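Local coordinates for autophagy-related protein 9 (Schizosaccharomyces pombe, PDB 7D0I) that scrambles phospholipids between membrane leaflets as a homotrimer, letting vesicles grow into autophagosomes, and supplies membrane for them, at residues Tyr483-His488 against Arg570-Phe575; His488-Phe493 against Glu595-Tyr600; Ala514-Ile519 against Phe540-Phe545. The protein carries 1 engineered substitution. All blocks are in the same frame, centred on the assembly; numbering follows the deposited sequence.

Contact 1: Tyr483-His488 against Arg570-Phe575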
loop_
_atom_site.group_PDB
_atom_site.type_symbol
_atom_site.label_atom_id
_atom_site.label_comp_id
_atom_site.label_asym_id
_atom_site.label_seq_id
_atom_site.Cartn_x
_atom_site.Cartn_y
_atom_site.Cartn_z
ATOM N N TYR A 483 -15.656 -22.290 -13.453
ATOM C CA TYR A 483 -16.206 -23.617 -13.230
ATOM C C TYR A 483 -15.518 -24.324 -12.076
ATOM O O TYR A 483 -16.156 -25.107 -11.372
ATOM C CB TYR A 483 -16.102 -24.449 -14.498
ATOM C CG TYR A 483 -17.162 -24.133 -15.513
ATOM C CD1 TYR A 483 -18.496 -24.264 -15.204
ATOM C CD2 TYR A 483 -16.827 -23.724 -16.782
ATOM C CE1 TYR A 483 -19.459 -23.988 -16.125
ATOM C CE2 TYR A 483 -17.788 -23.449 -17.707
ATOM C CZ TYR A 483 -19.101 -23.578 -17.373
ATOM O OH TYR A 483 -20.070 -23.300 -18.300
ATOM N N ALA A 484 -14.231 -24.058 -11.857
ATOM C CA ALA A 484 -13.559 -24.616 -10.690
ATOM C C ALA A 484 -14.187 -24.100 -9.405
ATOM O O ALA A 484 -14.494 -24.871 -8.490
ATOM C CB ALA A 484 -12.073 -24.277 -10.735
ATOM N N ALA A 485 -14.405 -22.788 -9.332
ATOM C CA ALA A 485 -15.028 -22.200 -8.157
ATOM C C ALA A 485 -16.444 -22.717 -7.962
ATOM O O ALA A 485 -16.870 -22.958 -6.832
ATOM C CB ALA A 485 -15.022 -20.683 -8.276
ATOM N N ALA A 486 -17.194 -22.896 -9.050
ATOM C CA ALA A 486 -18.569 -23.359 -8.910
ATOM C C ALA A 486 -18.624 -24.814 -8.469
ATOM O O ALA A 486 -19.460 -25.187 -7.634
ATOM C CB ALA A 486 -19.315 -23.169 -10.221
ATOM N N SER A 487 -17.750 -25.653 -9.023
ATOM C CA SER A 487 -17.694 -27.044 -8.603
ATOM C C SER A 487 -17.295 -27.153 -7.147
ATOM O O SER A 487 -17.802 -28.011 -6.419
ATOM C CB SER A 487 -16.712 -27.814 -9.480
ATOM O OG SER A 487 -16.967 -27.567 -10.848
ATOM N N HIS A 488 -16.384 -26.290 -6.700
ATOM C CA HIS A 488 -16.030 -26.257 -5.292
ATOM C C HIS A 488 -17.220 -25.842 -4.441
ATOM O O HIS A 488 -17.523 -26.479 -3.431
ATOM C CB HIS A 488 -14.859 -25.309 -5.078
ATOM C CG HIS A 488 -14.357 -25.282 -3.673
ATOM N ND1 HIS A 488 -14.235 -26.418 -2.908
ATOM C CD2 HIS A 488 -13.936 -24.257 -2.897
ATOM C CE1 HIS A 488 -13.766 -26.097 -1.718
ATOM N NE2 HIS A 488 -13.578 -24.790 -1.686
ATOM N N ARG A 570 -18.395 -16.481 -2.460
ATOM C CA ARG A 570 -17.762 -15.225 -2.837
ATOM C C ARG A 570 -16.680 -15.446 -3.886
ATOM O O ARG A 570 -16.507 -14.624 -4.793
ATOM C CB ARG A 570 -17.203 -14.528 -1.601
ATOM C CG ARG A 570 -18.283 -13.899 -0.736
ATOM C CD ARG A 570 -17.714 -13.158 0.454
ATOM N NE ARG A 570 -17.393 -14.061 1.552
ATOM C CZ ARG A 570 -16.589 -13.753 2.562
ATOM N NH1 ARG A 570 -16.011 -12.562 2.611
ATOM N NH2 ARG A 570 -16.355 -14.638 3.520
ATOM N N ARG A 571 -15.955 -16.561 -3.795
ATOM C CA ARG A 571 -14.981 -16.898 -4.825
ATOM C C ARG A 571 -15.652 -17.124 -6.173
ATOM O O ARG A 571 -15.078 -16.791 -7.211
ATOM C CB ARG A 571 -14.191 -18.134 -4.396
ATOM C CG ARG A 571 -13.152 -18.622 -5.378
ATOM C CD ARG A 571 -12.047 -17.614 -5.584
ATOM N NE ARG A 571 -11.058 -18.086 -6.547
ATOM C CZ ARG A 571 -10.204 -17.299 -7.190
ATOM N NH1 ARG A 571 -10.220 -15.991 -6.984
ATOM N NH2 ARG A 571 -9.338 -17.818 -8.048
ATOM N N VAL A 572 -16.863 -17.684 -6.178
ATOM C CA VAL A 572 -17.617 -17.825 -7.423
ATOM C C VAL A 572 -18.037 -16.460 -7.952
ATOM O O VAL A 572 -17.899 -16.162 -9.145
ATOM C CB VAL A 572 -18.843 -18.725 -7.214
ATOM C CG1 VAL A 572 -19.649 -18.794 -8.474
ATOM C CG2 VAL A 572 -18.415 -20.092 -6.809
ATOM N N ILE A 573 -18.578 -15.621 -7.072
ATOM C CA ILE A 573 -19.126 -14.337 -7.486
ATOM C C ILE A 573 -18.036 -13.417 -8.008
ATOM O O ILE A 573 -18.301 -12.539 -8.833
ATOM C CB ILE A 573 -19.906 -13.717 -6.315
ATOM C CG1 ILE A 573 -21.155 -14.546 -6.044
ATOM C CG2 ILE A 573 -20.307 -12.306 -6.611
ATOM C CD1 ILE A 573 -21.966 -14.054 -4.905
ATOM N N THR A 574 -16.790 -13.606 -7.575
ATOM C CA THR A 574 -15.723 -12.810 -8.168
ATOM C C THR A 574 -15.562 -13.081 -9.655
ATOM O O THR A 574 -14.906 -12.296 -10.346
ATOM C CB THR A 574 -14.392 -13.061 -7.474
ATOM O OG1 THR A 574 -14.085 -14.456 -7.523
ATOM C CG2 THR A 574 -14.452 -12.602 -6.041
ATOM N N PHE A 575 -16.129 -14.170 -10.164
ATOM C CA PHE A 575 -16.111 -14.482 -11.585
ATOM C C PHE A 575 -17.450 -14.227 -12.251
ATOM O O PHE A 575 -17.507 -13.594 -13.303
ATOM C CB PHE A 575 -15.727 -15.944 -11.813
ATOM C CG PHE A 575 -14.369 -16.305 -11.320
ATOM C CD1 PHE A 575 -13.250 -15.992 -12.053
ATOM C CD2 PHE A 575 -14.215 -16.995 -10.140
ATOM C CE1 PHE A 575 -12.009 -16.341 -11.601
ATOM C CE2 PHE A 575 -12.977 -17.344 -9.690
ATOM C CZ PHE A 575 -11.874 -17.016 -10.420
#
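Two short helical segments, 483-488 and 570-575, run roughly antiparallel, their N-to-C directions 152° apart and their axes approaching to 8.5 Å. The backbones come closest at Ala485 and Val572, where Ala485 CA and Val572 CA are 5.1 Å apart, and such closeness is possible because Ala485, with Ala486 beside it, has nothing beyond CB to hold the partner off. Ala485 is the hub. Its methyl points at the other helix, and Ala485 CB meets Val572 CG2 at 3.7 Å. That branch stands anti to the carbonyl carbon, beside the backbone N of Val572, and so reaches past CB to the main chain: Val572 CG2 also lies 3.3 Å from Ala485 O and near Ala486 N, a methyl resting against the peptide between the two alanines.

Both segments belong to a part of the ATG9 fold that is probably cytoplasmic, where helices 483-489, 565-576 and 591-599 meet three ways; Ala486 and Val572 both touch Phe596 of the last, so a beta-branched valine suits a site that must fill two directions at once.

On the flank of Ala485 a flat pair completes the contact. Phe575 CE2 comes to 4.2 Å from Ala485 CB, while Arg571 CG, anti to its backbone N (chi1 179°), lies 4.0 Å from Ala485 CB. The arginine chain then bends at chi2 (64°), which carries its guanidinium over to the phenyl group: Phe575 CZ sits 3.5 Å above the Arg571 guanidinium plane, displaced toward its rim, and Arg571 NH2 lies in plane at the ring edge. The aliphatic stem thus serves the apolar seam while the charged end extends beyond it. Within helix 483-489, Tyr483 O is gripped twice, by Ser487 N and by Ser487 OG at 2.6 Å.

Contact 2: His488-Phe493 against Glu595-Tyr600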
loop_
_atom_site.group_PDB
_atom_site.type_symbol
_atom_site.label_atom_id
_atom_site.label_comp_id
_atom_site.label_asym_id
_atom_site.label_seq_id
_atom_site.Cartn_x
_atom_site.Cartn_y
_atom_site.Cartn_z
ATOM N N HIS A 488 -16.384 -26.290 -6.700
ATOM C CA HIS A 488 -16.030 -26.257 -5.292
ATOM C C HIS A 488 -17.220 -25.842 -4.441
ATOM O O HIS A 488 -17.523 -26.479 -3.431
ATOM C CB HIS A 488 -14.859 -25.309 -5.078
ATOM C CG HIS A 488 -14.357 -25.282 -3.673
ATOM N ND1 HIS A 488 -14.235 -26.418 -2.908
ATOM C CD2 HIS A 488 -13.936 -24.257 -2.897
ATOM C CE1 HIS A 488 -13.766 -26.097 -1.718
ATOM N NE2 HIS A 488 -13.578 -24.790 -1.686
ATOM N N TYR A 489 -17.916 -24.783 -4.850
ATOM C CA TYR A 489 -19.011 -24.259 -4.042
ATOM C C TYR A 489 -20.114 -25.286 -3.858
ATOM O O TYR A 489 -20.619 -25.472 -2.749
ATOM C CB TYR A 489 -19.581 -22.995 -4.675
ATOM C CG TYR A 489 -20.906 -22.595 -4.085
ATOM C CD1 TYR A 489 -20.984 -22.052 -2.822
ATOM C CD2 TYR A 489 -22.078 -22.769 -4.786
ATOM C CE1 TYR A 489 -22.181 -21.697 -2.280
ATOM C CE2 TYR A 489 -23.281 -22.414 -4.247
ATOM C CZ TYR A 489 -23.325 -21.879 -2.996
ATOM O OH TYR A 489 -24.530 -21.522 -2.450
ATOM N N VAL A 490 -20.516 -25.959 -4.929
ATOM C CA VAL A 490 -21.689 -26.824 -4.828
ATOM C C VAL A 490 -21.409 -28.046 -3.964
ATOM O O VAL A 490 -22.316 -28.835 -3.684
ATOM C CB VAL A 490 -22.195 -27.258 -6.211
ATOM C CG1 VAL A 490 -22.691 -26.062 -6.978
ATOM C CG2 VAL A 490 -21.105 -27.962 -6.964
ATOM N N SER A 491 -20.165 -28.218 -3.525
ATOM C CA SER A 491 -19.802 -29.363 -2.708
ATOM C C SER A 491 -19.699 -29.034 -1.226
ATOM O O SER A 491 -19.469 -29.938 -0.422
ATOM C CB SER A 491 -18.476 -29.952 -3.185
ATOM O OG SER A 491 -17.400 -29.129 -2.790
ATOM N N GLN A 492 -19.868 -27.776 -0.844
ATOM C CA GLN A 492 -19.731 -27.364 0.544
ATOM C C GLN A 492 -20.975 -27.626 1.366
ATOM O O GLN A 492 -21.076 -27.097 2.475
ATOM C CB GLN A 492 -19.387 -25.880 0.625
ATOM C CG GLN A 492 -18.181 -25.479 -0.172
ATOM C CD GLN A 492 -16.922 -26.107 0.336
ATOM O OE1 GLN A 492 -16.259 -25.561 1.206
ATOM N NE2 GLN A 492 -16.575 -27.259 -0.209
ATOM N N PHE A 493 -21.916 -28.421 0.869
ATOM C CA PHE A 493 -23.183 -28.669 1.555
ATOM C C PHE A 493 -23.382 -30.168 1.736
ATOM O O PHE A 493 -24.237 -30.774 1.081
ATOM C CB PHE A 493 -24.347 -28.059 0.784
ATOM C CG PHE A 493 -24.308 -26.570 0.729
ATOM C CD1 PHE A 493 -25.083 -25.820 1.577
ATOM C CD2 PHE A 493 -23.481 -25.920 -0.158
ATOM C CE1 PHE A 493 -25.041 -24.457 1.534
ATOM C CE2 PHE A 493 -23.438 -24.560 -0.199
ATOM C CZ PHE A 493 -24.219 -23.828 0.645
ATOM N N GLU A 595 -30.826 -21.971 -5.673
ATOM C CA GLU A 595 -30.901 -21.053 -6.803
ATOM C C GLU A 595 -29.675 -21.182 -7.699
ATOM O O GLU A 595 -29.792 -21.287 -8.927
ATOM C CB GLU A 595 -31.052 -19.620 -6.311
ATOM C CG GLU A 595 -31.498 -18.671 -7.403
ATOM C CD GLU A 595 -31.334 -17.225 -7.019
ATOM O OE1 GLU A 595 -30.720 -16.964 -5.971
ATOM O OE2 GLU A 595 -31.814 -16.349 -7.766
ATOM N N PHE A 596 -28.483 -21.188 -7.103
ATOM C CA PHE A 596 -27.278 -21.293 -7.908
ATOM C C PHE A 596 -27.213 -22.610 -8.661
ATOM O O PHE A 596 -26.614 -22.675 -9.733
ATOM C CB PHE A 596 -26.039 -21.133 -7.042
ATOM C CG PHE A 596 -24.768 -21.153 -7.823
ATOM C CD1 PHE A 596 -24.012 -22.300 -7.906
ATOM C CD2 PHE A 596 -24.340 -20.030 -8.492
ATOM C CE1 PHE A 596 -22.853 -22.317 -8.629
ATOM C CE2 PHE A 596 -23.184 -20.049 -9.214
ATOM C CZ PHE A 596 -22.438 -21.190 -9.281
ATOM N N CYS A 597 -27.811 -23.667 -8.126
ATOM C CA CYS A 597 -27.878 -24.909 -8.876
ATOM C C CYS A 597 -28.993 -24.901 -9.906
ATOM O O CYS A 597 -29.001 -25.753 -10.798
ATOM C CB CYS A 597 -28.046 -26.094 -7.931
ATOM S SG CYS A 597 -26.498 -26.702 -7.245
ATOM N N SER A 598 -29.942 -23.973 -9.797
ATOM C CA SER A 598 -30.819 -23.720 -10.931
ATOM C C SER A 598 -30.073 -23.007 -12.051
ATOM O O SER A 598 -30.395 -23.196 -13.227
ATOM C CB SER A 598 -32.023 -22.890 -10.510
ATOM O OG SER A 598 -31.688 -21.518 -10.477
ATOM N N LEU A 599 -29.083 -22.182 -11.706
ATOM C CA LEU A 599 -28.262 -21.534 -12.727
ATOM C C LEU A 599 -27.172 -22.445 -13.272
ATOM O O LEU A 599 -26.800 -22.324 -14.439
ATOM C CB LEU A 599 -27.609 -20.276 -12.166
ATOM C CG LEU A 599 -28.499 -19.095 -11.813
ATOM C CD1 LEU A 599 -27.777 -18.219 -10.836
ATOM C CD2 LEU A 599 -28.832 -18.323 -13.057
ATOM N N TYR A 600 -26.651 -23.348 -12.454
ATOM C CA TYR A 600 -25.494 -24.183 -12.768
ATOM C C TYR A 600 -25.962 -25.629 -12.750
ATOM O O TYR A 600 -25.862 -26.303 -11.727
ATOM C CB TYR A 600 -24.415 -23.913 -11.752
ATOM C CG TYR A 600 -23.144 -24.708 -11.839
ATOM C CD1 TYR A 600 -22.211 -24.452 -12.816
ATOM C CD2 TYR A 600 -22.841 -25.655 -10.890
ATOM C CE1 TYR A 600 -21.041 -25.149 -12.873
ATOM C CE2 TYR A 600 -21.675 -26.355 -10.940
ATOM C CZ TYR A 600 -20.779 -26.100 -11.934
ATOM O OH TYR A 600 -19.609 -26.807 -11.989
#
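An aromatic pair forms one part of this contact. Tyr489 and Phe596 both hold CG anti to their backbone N (chi1 166° and -177°), so the rings reach toward each other tip to tip and meet as an offset edge-to-face pair, the edge of the tyrosine turned to the face of the phenylalanine. The planes of the Tyr489 and Phe596 rings stand at 90° and their centroids 5.3 Å apart. The touching edge is the CD2-CE2 side of Tyr489, with Tyr489 CD2 3.7 Å from Phe596 CD1.

The aliphatic contacts of Val490 are made by CG1. Val490 CG1, anti to the carbonyl carbon, lies at the edge of the Phe596 ring, 4.1 Å from Phe596 CD1. Val490 CG1 also lies 3.9 Å from Cys597 SG and 3.9 Å from Tyr600 CD2, the valine crossing Tyr600 at about a right angle. A compact branched residue suits a site where three neighbours converge on one carbon. An alanine in place of Phe596 would remove both the face that receives the Tyr489 edge and the ring edge beside Val490 CG1, and would probably loosen the packing of the two segments.

In the fold, this is where residues 489-490, at the start of a turn, meet the C-terminal end of helix 591-599, just where the chain passes into strand 600-602. Tyr489 also rests on Leu569 and Val572 of helix 565-576.

Polar bonds stay within each segment, with one exception. Residues Tyr489 to Gln492 form a type I beta turn, and His488 O accepts from both Ser491 N and Ser491 OG, the hydroxyl at 2.7 Å and in the carbonyl plane, on a lone pair. Glu595 O is likewise bound by Ser598 OG and by Leu599 N. The exception is Tyr600 OH, which is hydrogen-bonded to Ser487 OG.

Contact 3: Ala514-Ile519 against Phe540-Phe545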
loop_
_atom_site.group_PDB
_atom_site.type_symbol
_atom_site.label_atom_id
_atom_site.label_comp_id
_atom_site.label_asym_id
_atom_site.label_seq_id
_atom_site.Cartn_x
_atom_site.Cartn_y
_atom_site.Cartn_z
ATOM N N ALA A 514 -12.830 -57.533 9.837
ATOM C CA ALA A 514 -11.695 -57.812 10.710
ATOM C C ALA A 514 -11.803 -59.209 11.299
ATOM O O ALA A 514 -10.829 -59.971 11.302
ATOM C CB ALA A 514 -11.619 -56.762 11.816
ATOM N N ILE A 515 -12.990 -59.567 11.792
ATOM C CA ILE A 515 -13.176 -60.912 12.331
ATOM C C ILE A 515 -12.940 -61.962 11.251
ATOM O O ILE A 515 -12.267 -62.974 11.486
ATOM C CB ILE A 515 -14.571 -61.052 12.962
ATOM C CG1 ILE A 515 -14.522 -60.617 14.422
ATOM C CG2 ILE A 515 -15.065 -62.480 12.865
ATOM C CD1 ILE A 515 -13.633 -61.484 15.273
ATOM N N LEU A 516 -13.471 -61.731 10.050
ATOM C CA LEU A 516 -13.337 -62.728 8.993
ATOM C C LEU A 516 -11.884 -62.913 8.578
ATOM O O LEU A 516 -11.427 -64.044 8.392
ATOM C CB LEU A 516 -14.196 -62.346 7.787
ATOM C CG LEU A 516 -15.705 -62.355 8.024
ATOM C CD1 LEU A 516 -16.459 -62.163 6.719
ATOM C CD2 LEU A 516 -16.133 -63.636 8.715
ATOM N N VAL A 517 -11.138 -61.819 8.435
ATOM C CA VAL A 517 -9.745 -61.933 8.022
ATOM C C VAL A 517 -8.909 -62.560 9.128
ATOM O O VAL A 517 -8.003 -63.357 8.860
ATOM C CB VAL A 517 -9.193 -60.562 7.596
ATOM C CG1 VAL A 517 -7.711 -60.659 7.313
ATOM C CG2 VAL A 517 -9.922 -60.063 6.370
ATOM N N ILE A 518 -9.201 -62.230 10.388
ATOM C CA ILE A 518 -8.442 -62.825 11.485
ATOM C C ILE A 518 -8.831 -64.270 11.742
ATOM O O ILE A 518 -8.101 -64.982 12.441
ATOM C CB ILE A 518 -8.604 -61.987 12.767
ATOM C CG1 ILE A 518 -7.362 -62.124 13.646
ATOM C CG2 ILE A 518 -9.843 -62.409 13.533
ATOM C CD1 ILE A 518 -7.362 -61.208 14.845
ATOM N N ILE A 519 -9.959 -64.728 11.197
ATOM C CA ILE A 519 -10.328 -66.135 11.311
ATOM C C ILE A 519 -9.923 -66.951 10.085
ATOM O O ILE A 519 -9.800 -68.181 10.194
ATOM C CB ILE A 519 -11.840 -66.294 11.581
ATOM C CG1 ILE A 519 -12.108 -67.585 12.351
ATOM C CG2 ILE A 519 -12.626 -66.298 10.285
ATOM C CD1 ILE A 519 -11.437 -67.637 13.703
ATOM N N PHE A 540 -17.087 -64.859 -0.421
ATOM C CA PHE A 540 -18.147 -64.038 -0.990
ATOM C C PHE A 540 -18.502 -62.890 -0.057
ATOM O O PHE A 540 -18.642 -61.740 -0.489
ATOM C CB PHE A 540 -19.374 -64.899 -1.286
ATOM C CG PHE A 540 -20.648 -64.118 -1.418
ATOM C CD1 PHE A 540 -20.832 -63.241 -2.473
ATOM C CD2 PHE A 540 -21.667 -64.270 -0.495
ATOM C CE1 PHE A 540 -22.007 -62.524 -2.596
ATOM C CE2 PHE A 540 -22.844 -63.557 -0.614
ATOM C CZ PHE A 540 -23.013 -62.682 -1.666
ATOM N N TYR A 541 -18.648 -63.188 1.237
ATOM C CA TYR A 541 -18.955 -62.142 2.204
ATOM C C TYR A 541 -17.815 -61.141 2.315
ATOM O O TYR A 541 -18.052 -59.935 2.438
ATOM C CB TYR A 541 -19.257 -62.758 3.568
ATOM C CG TYR A 541 -20.675 -63.244 3.711
ATOM C CD1 TYR A 541 -21.716 -62.601 3.058
ATOM C CD2 TYR A 541 -20.975 -64.347 4.495
ATOM C CE1 TYR A 541 -23.015 -63.041 3.185
ATOM C CE2 TYR A 541 -22.271 -64.795 4.627
ATOM C CZ TYR A 541 -23.289 -64.138 3.971
ATOM O OH TYR A 541 -24.582 -64.584 4.099
ATOM N N LEU A 542 -16.573 -61.620 2.275
ATOM C CA LEU A 542 -15.435 -60.712 2.353
ATOM C C LEU A 542 -15.413 -59.763 1.163
ATOM O O LEU A 542 -15.189 -58.559 1.323
ATOM C CB LEU A 542 -14.134 -61.511 2.431
ATOM C CG LEU A 542 -12.945 -60.797 3.072
ATOM C CD1 LEU A 542 -13.249 -60.500 4.523
ATOM C CD2 LEU A 542 -11.692 -61.637 2.955
ATOM N N GLY A 543 -15.663 -60.284 -0.039
ATOM C CA GLY A 543 -15.711 -59.424 -1.210
ATOM C C GLY A 543 -16.862 -58.436 -1.165
ATOM O O GLY A 543 -16.696 -57.259 -1.502
ATOM N N LEU A 544 -18.043 -58.897 -0.745
ATOM C CA LEU A 544 -19.191 -58.005 -0.645
ATOM C C LEU A 544 -18.938 -56.891 0.363
ATOM O O LEU A 544 -19.264 -55.723 0.111
ATOM C CB LEU A 544 -20.436 -58.798 -0.258
ATOM C CG LEU A 544 -21.697 -57.978 0.008
ATOM C CD1 LEU A 544 -22.122 -57.235 -1.244
ATOM C CD2 LEU A 544 -22.816 -58.869 0.517
ATOM N N PHE A 545 -18.349 -57.230 1.509
ATOM C CA PHE A 545 -18.073 -56.221 2.521
ATOM C C PHE A 545 -16.989 -55.261 2.061
ATOM O O PHE A 545 -17.069 -54.062 2.330
ATOM C CB PHE A 545 -17.684 -56.890 3.838
ATOM C CG PHE A 545 -18.830 -57.555 4.528
ATOM C CD1 PHE A 545 -20.130 -57.169 4.262
ATOM C CD2 PHE A 545 -18.615 -58.567 5.442
ATOM C CE1 PHE A 545 -21.190 -57.778 4.891
ATOM C CE2 PHE A 545 -19.671 -59.179 6.075
ATOM C CZ PHE A 545 -20.960 -58.785 5.801
#
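Leu516 leads across from helix 496-520 to helix 538-555. Its CB points at the second helix and already makes contact, Leu516 CB lying 3.9 Å from Leu542 CD1. At CG the chain stands anti to the carbonyl carbon, beside the backbone N, and an extended chi2 of -172° then sends CD1 onward between two aromatic residues of the facing helix. There Leu516 CD1 meets Tyr541 CB at 4.3 Å and Phe545 CD2 at 4.4 Å, approaching the Phe545 ring at its edge, near the ring plane. Tyr541 gives only its CB to the leucine: that atom points toward helix 496-520, but the ring leads away.

Leu542 answers from the other side. With CG anti to its backbone N and a bend at chi2 (64°), it directs its tip into the angle between Leu516 and Val517, where Leu542 CD1 touches Val517 CG2 at 3.8 Å as well as the leucine. Its second branch is a little farther off, Leu542 CD2 lying 4.2 Å from Val517 CG2, and the two side chains cross at about a right angle. The branch used by Val517 stands anti to its carbonyl carbon; beta-branching lets it offer a methyl close to its own backbone, where the leucine tip arrives.

The axes of segments 514-519 and 540-545 stay 10.5 Å apart, a separation consistent with the leucine and valine side chains between them. Phe545 also rests on Leu509 and Thr513. On another flank, Ile515 and Ile518 pack on Phe219 and Phe438 of the third subunit, so helix 496-520 joins two partners. The N-to-C directions of the two segments differ by 140°, the splayed crossing of an antiparallel transmembrane helical hairpin, its arms joined by a loop probably on the lumenal side and packed through apolar side chains.

Contacts 1 and 2 form one continuous buried junction, assigned to the cytoplasmic side of the protein: they share His488, both use helix 483-489, and their centres lie 9 Å apart. Packing of Tyr483 against Tyr600 ties one to the other. Contact 1 relies on small residues and close backbones, contact 2 on an edge-to-face aromatic pair and a valine where several neighbours converge. Contact 3 is a surface contact in the membrane, about 43 Å from contact 1 between centres, and is purely aliphatic and aromatic. Its helices are nested in the chain between the segments of contacts 1 and 2, which bring together what the transmembrane excursion separates.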